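Sulfoquinovosidase (Escherichia coli, PDB 5AEG) hydrolyses sulfoquinovosyl diacylglycerides and simple sulfoquinovosides to release sulfoquinovose, and is likely to help use the headgroup of plant sulfolipids. Local coordinates at residues A431-A434 with K435-E439; W635-A638 with W639-E642. One frame throughout, in Å; residues are numbered along the deposited sequence.

Contact 1: A431-A434 with K435-E439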
loop_
_atom_site.group_PDB
_atom_site.type_symbol
_atom_site.label_atom_id
_atom_site.label_comp_id
_atom_site.label_asym_id
_atom_site.label_seq_id
_atom_site.Cartn_x
_atom_site.Cartn_y
_atom_site.Cartn_z
ATOM N N ALA A 431 -8.497 -0.991 -6.379
ATOM C CA ALA A 431 -7.926 -0.978 -7.736
ATOM C C ALA A 431 -8.900 -0.456 -8.829
ATOM O O ALA A 431 -8.431 0.068 -9.856
ATOM C CB ALA A 431 -7.441 -2.305 -8.112
ATOM N N LEU A 432 -10.208 -0.571 -8.572
ATOM C CA LEU A 432 -11.228 -0.015 -9.480
ATOM C C LEU A 432 -11.106 1.520 -9.468
ATOM O O LEU A 432 -11.049 2.187 -10.520
ATOM C CB LEU A 432 -12.600 -0.434 -9.003
ATOM C CG LEU A 432 -13.801 -0.257 -9.919
ATOM C CD1 LEU A 432 -13.509 -0.783 -11.334
ATOM C CD2 LEU A 432 -14.974 -1.025 -9.261
ATOM N N TRP A 433 -10.989 2.077 -8.267
ATOM C CA TRP A 433 -10.716 3.522 -8.078
ATOM C C TRP A 433 -9.406 3.954 -8.678
ATOM O O TRP A 433 -9.338 4.961 -9.384
ATOM C CB TRP A 433 -10.909 3.836 -6.574
ATOM C CG TRP A 433 -10.529 5.186 -6.091
ATOM C CD1 TRP A 433 -9.871 5.450 -4.947
ATOM C CD2 TRP A 433 -10.891 6.447 -6.657
ATOM N NE1 TRP A 433 -9.801 6.812 -4.740
ATOM C CE2 TRP A 433 -10.341 7.452 -5.825
ATOM C CE3 TRP A 433 -11.538 6.835 -7.837
ATOM C CZ2 TRP A 433 -10.448 8.812 -6.107
ATOM C CZ3 TRP A 433 -11.681 8.193 -8.111
ATOM C CH2 TRP A 433 -11.122 9.181 -7.229
ATOM N N ALA A 434 -8.356 3.146 -8.497
ATOM C CA ALA A 434 -7.097 3.408 -9.088
ATOM C C ALA A 434 -7.200 3.433 -10.663
ATOM O O ALA A 434 -6.636 4.322 -11.325
ATOM C CB ALA A 434 -6.032 2.377 -8.647
ATOM N N LYS A 435 -7.939 2.502 -11.218
ATOM C CA LYS A 435 -8.062 2.420 -12.680
ATOM C C LYS A 435 -8.710 3.708 -13.214
ATOM O O LYS A 435 -8.323 4.190 -14.275
ATOM C CB LYS A 435 -8.914 1.205 -13.074
ATOM C CG LYS A 435 -8.901 0.862 -14.557
ATOM C CD LYS A 435 -9.804 -0.341 -14.866
ATOM C CE LYS A 435 -9.357 -0.964 -16.188
ATOM N NZ LYS A 435 -10.498 -1.450 -16.944
ATOM N N CYS A 436 -9.677 4.256 -12.451
ATOM C CA CYS A 436 -10.399 5.476 -12.860
ATOM C C CYS A 436 -9.426 6.627 -13.002
ATOM O O CYS A 436 -9.399 7.395 -14.030
ATOM C CB CYS A 436 -11.489 5.780 -11.841
ATOM S SG CYS A 436 -12.625 7.137 -12.279
ATOM N N ASN A 437 -8.533 6.739 -12.019
ATOM C CA ASN A 437 -7.458 7.716 -12.068
ATOM C C ASN A 437 -6.472 7.494 -13.227
ATOM O O ASN A 437 -6.147 8.438 -13.989
ATOM C CB ASN A 437 -6.740 7.758 -10.679
ATOM C CG ASN A 437 -7.577 8.451 -9.594
ATOM O OD1 ASN A 437 -7.513 9.689 -9.424
ATOM N ND2 ASN A 437 -8.336 7.667 -8.823
ATOM N N TYR A 438 -5.967 6.262 -13.344
ATOM C CA TYR A 438 -4.998 5.904 -14.361
ATOM C C TYR A 438 -5.587 6.199 -15.756
ATOM O O TYR A 438 -4.923 6.777 -16.573
ATOM C CB TYR A 438 -4.696 4.405 -14.244
ATOM C CG TYR A 438 -3.786 3.873 -15.263
ATOM C CD1 TYR A 438 -2.434 3.927 -15.085
ATOM C CD2 TYR A 438 -4.291 3.346 -16.479
ATOM C CE1 TYR A 438 -1.569 3.448 -16.065
ATOM C CE2 TYR A 438 -3.434 2.857 -17.456
ATOM C CZ TYR A 438 -2.084 2.917 -17.240
ATOM O OH TYR A 438 -1.231 2.450 -18.210
ATOM N N GLU A 439 -6.857 5.813 -15.980
ATOM C CA GLU A 439 -7.521 6.065 -17.300
ATOM C C GLU A 439 -7.711 7.534 -17.583
ATOM O O GLU A 439 -7.504 7.990 -18.725
ATOM C CB GLU A 439 -8.817 5.247 -17.472
ATOM C CG GLU A 439 -8.462 3.804 -17.702
ATOM C CD GLU A 439 -9.653 2.853 -17.895
ATOM O OE1 GLU A 439 -10.767 3.102 -17.461
ATOM O OE2 GLU A 439 -9.384 1.772 -18.400
#
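The carbonyl oxygen of Trp-433 is gripped twice by Asn-437, one helical turn on. Asn-437 N gives it the helical bond, 3.3 Å to Trp-433 O, while Asn-437 ND2 adds a shorter one of 2.9 Å to Trp-433 O, arriving from above the carbonyl plane; Cys-436 N contributes only weakly. The same ND2 sits 3.2 Å above the plane of the Trp-433 indole, over the six-membered ring, with amide and ring planes 71° apart. Asn-437 can do both because its CG lies beside the backbone N (chi1 -73°), folding the amide back along the helix, and because Trp-433 turns CG away from its own N (chi1 172°). The other end of the Asn-437 amide is held too: OD1 accepts from Trp-402 NE1, which fixes the flip of the amide. Cys-436 CB packs obliquely against the indole, 4.1 Å from Trp-433 CE3. On the partly exposed side, Lys-435 NZ and Glu-439 OE2 form a long salt bridge of 3.7 Å, and OE1 of Glu-439 is hydrogen-bonded to Tyr-383 OH. Trp-433 NE1 donates to the backbone oxygen of the nucleophile Asp-405; with a leucine here, that oxygen would probably lose this donor and the Asn-437 amide the flat surface beneath ND2. Tyr-438 N to Ala-434 O, 2.9 Å and nearly straight, continues the alpha-helical bonding. Helix 422-444 thus places Trp-433 against the backbone of Asp-405, just after barrel strand 401-404, consistent with a second-shell position in the TIM-barrel active site of family 31.

Contact 2: W635-A638 with W639-E642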
loop_
_atom_site.group_PDB
_atom_site.type_symbol
_atom_site.label_atom_id
_atom_site.label_comp_id
_atom_site.label_asym_id
_atom_site.label_seq_id
_atom_site.Cartn_x
_atom_site.Cartn_y
_atom_site.Cartn_z
ATOM N N TRP A 635 31.259 -1.130 2.573
ATOM C CA TRP A 635 30.283 -0.055 2.850
ATOM C C TRP A 635 31.028 1.197 3.209
ATOM O O TRP A 635 32.091 1.142 3.822
ATOM C CB TRP A 635 29.346 -0.488 3.974
ATOM C CG TRP A 635 28.423 -1.566 3.561
ATOM C CD1 TRP A 635 28.512 -2.866 3.938
ATOM C CD2 TRP A 635 27.326 -1.494 2.620
ATOM N NE1 TRP A 635 27.516 -3.562 3.391
ATOM C CE2 TRP A 635 26.816 -2.769 2.514
ATOM C CE3 TRP A 635 26.736 -0.471 1.878
ATOM C CZ2 TRP A 635 25.741 -3.062 1.731
ATOM C CZ3 TRP A 635 25.650 -0.757 1.132
ATOM C CH2 TRP A 635 25.172 -2.039 1.046
ATOM N N VAL A 636 30.496 2.337 2.771
ATOM C CA VAL A 636 31.007 3.643 3.144
ATOM C C VAL A 636 29.890 4.477 3.756
ATOM O O VAL A 636 28.834 4.619 3.105
ATOM C CB VAL A 636 31.505 4.379 1.872
ATOM C CG1 VAL A 636 32.123 5.693 2.282
ATOM C CG2 VAL A 636 32.514 3.520 1.170
ATOM N N HIS A 637 30.068 4.904 4.989
ATOM C CA HIS A 637 29.121 5.790 5.651
ATOM C C HIS A 637 29.020 7.122 4.885
ATOM O O HIS A 637 30.053 7.801 4.637
ATOM C CB HIS A 637 29.526 5.955 7.083
ATOM C CG HIS A 637 28.619 6.803 7.918
ATOM N ND1 HIS A 637 28.995 8.036 8.414
ATOM C CD2 HIS A 637 27.343 6.616 8.316
ATOM C CE1 HIS A 637 27.995 8.561 9.091
ATOM N NE2 HIS A 637 26.995 7.705 9.092
ATOM N N ALA A 638 27.793 7.509 4.487
ATOM C CA ALA A 638 27.597 8.656 3.599
ATOM C C ALA A 638 28.170 9.972 4.149
ATOM O O ALA A 638 28.580 10.822 3.363
ATOM C CB ALA A 638 26.118 8.912 3.335
ATOM N N TRP A 639 28.141 10.160 5.452
ATOM C CA TRP A 639 28.376 11.510 6.002
ATOM C C TRP A 639 29.848 11.688 6.418
ATOM O O TRP A 639 30.319 12.824 6.533
ATOM C CB TRP A 639 27.442 11.939 7.150
ATOM C CG TRP A 639 26.015 11.586 6.723
ATOM C CD1 TRP A 639 25.225 10.617 7.251
ATOM C CD2 TRP A 639 25.294 12.155 5.643
ATOM N NE1 TRP A 639 24.059 10.527 6.560
ATOM C CE2 TRP A 639 24.072 11.424 5.530
ATOM C CE3 TRP A 639 25.549 13.163 4.742
ATOM C CZ2 TRP A 639 23.091 11.753 4.605
ATOM C CZ3 TRP A 639 24.593 13.470 3.786
ATOM C CH2 TRP A 639 23.331 12.760 3.752
ATOM N N THR A 640 30.522 10.588 6.717
ATOM C CA THR A 640 31.957 10.623 7.195
ATOM C C THR A 640 32.952 9.979 6.240
ATOM O O THR A 640 34.153 10.242 6.330
ATOM C CB THR A 640 32.102 9.966 8.565
ATOM O OG1 THR A 640 31.737 8.561 8.474
ATOM C CG2 THR A 640 31.212 10.658 9.564
ATOM N N GLY A 641 32.488 9.163 5.306
ATOM C CA GLY A 641 33.345 8.308 4.550
ATOM C C GLY A 641 34.049 7.171 5.274
ATOM O O GLY A 641 34.834 6.455 4.638
ATOM N N GLU A 642 33.665 6.880 6.503
ATOM C CA GLU A 642 34.175 5.710 7.228
ATOM C C GLU A 642 33.757 4.400 6.509
ATOM O O GLU A 642 32.632 4.238 6.044
ATOM C CB GLU A 642 33.739 5.774 8.689
ATOM C CG GLU A 642 34.322 4.588 9.479
ATOM C CD GLU A 642 34.306 4.690 10.975
ATOM O OE1 GLU A 642 33.865 5.710 11.526
ATOM O OE2 GLU A 642 34.745 3.700 11.606
#
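A beta-hairpin turn joins His-637, at the end of strand 635-637, to Glu-642, just before strand 643-644, through a four-residue loop. His-637 N donates to Glu-642 O over 2.9 Å, closing the loop where the strands begin to separate, and Gly-641 N donates to His-637 O over 2.9 Å, the i+4 to i bond of an alpha-turn. Ala-638 and Trp-639 are right-handed helical and Thr-640 drifts toward the bridge region; Gly-641, at phi 67°, is left-handed and steers the chain back into the second strand. Val-636 CG1 lies on Gly-641 CA at 3.7 Å, beside a CA-H...O contact from Val-636 to Glu-642 O.

Side chains reinforce the bend. The imidazole of His-637 swings over the loop, and Thr-640 OG1 meets ND1 of His-637 at its edge, 2.8 Å away, in a hydrogen bond whose proton may sit on either atom. With chi1 63°, Thr-640 holds OG1 between its own N and carbonyl carbon, from where it also accepts from Glu-642 N, 3.2 Å away, in an ST turn; this double use fixes the hydroxyl. Trp-639 turns the edge of its indole to the face of His-637, planes at 87°, an offset edge-to-face pair. Ala-638 CB covers the centre of the indole face, 3.9 Å above its plane, in a CH-pi contact. NE1 of Trp-639 is satisfied by Pro-658 O, and the ring rests on Arg-560 and Val-564 of helix 552-567. Pairing of Val-636 with Tyr-662 and of Ala-638 with Val-660 continues the sheet on the other side. The result is a four-residue hairpin loop with a left-handed glycine at its last position, at the edge of the antiparallel sheet of the C-terminal domain.

How the contacts relate
The two contacts come in series along the chain, 431-439 first and 635-642 some two hundred residues later, and they do not touch: their centres lie 43 Å apart, their nearest atoms about 32 Å, on opposite sides of the centre of the chain. Contact 1 belongs to helix 422-444 of the TIM barrel, close to the catalytic nucleophile; contact 2 belongs to the antiparallel sheet of the C-terminal domain, far from the catalytic centre. Trp-639 nevertheless reaches helix 552-567, which precedes the C-terminal sheet along the chain, so through this side chain contact 2 probably helps seat that sheet against the helix, whereas contact 1 lies within the barrel itself.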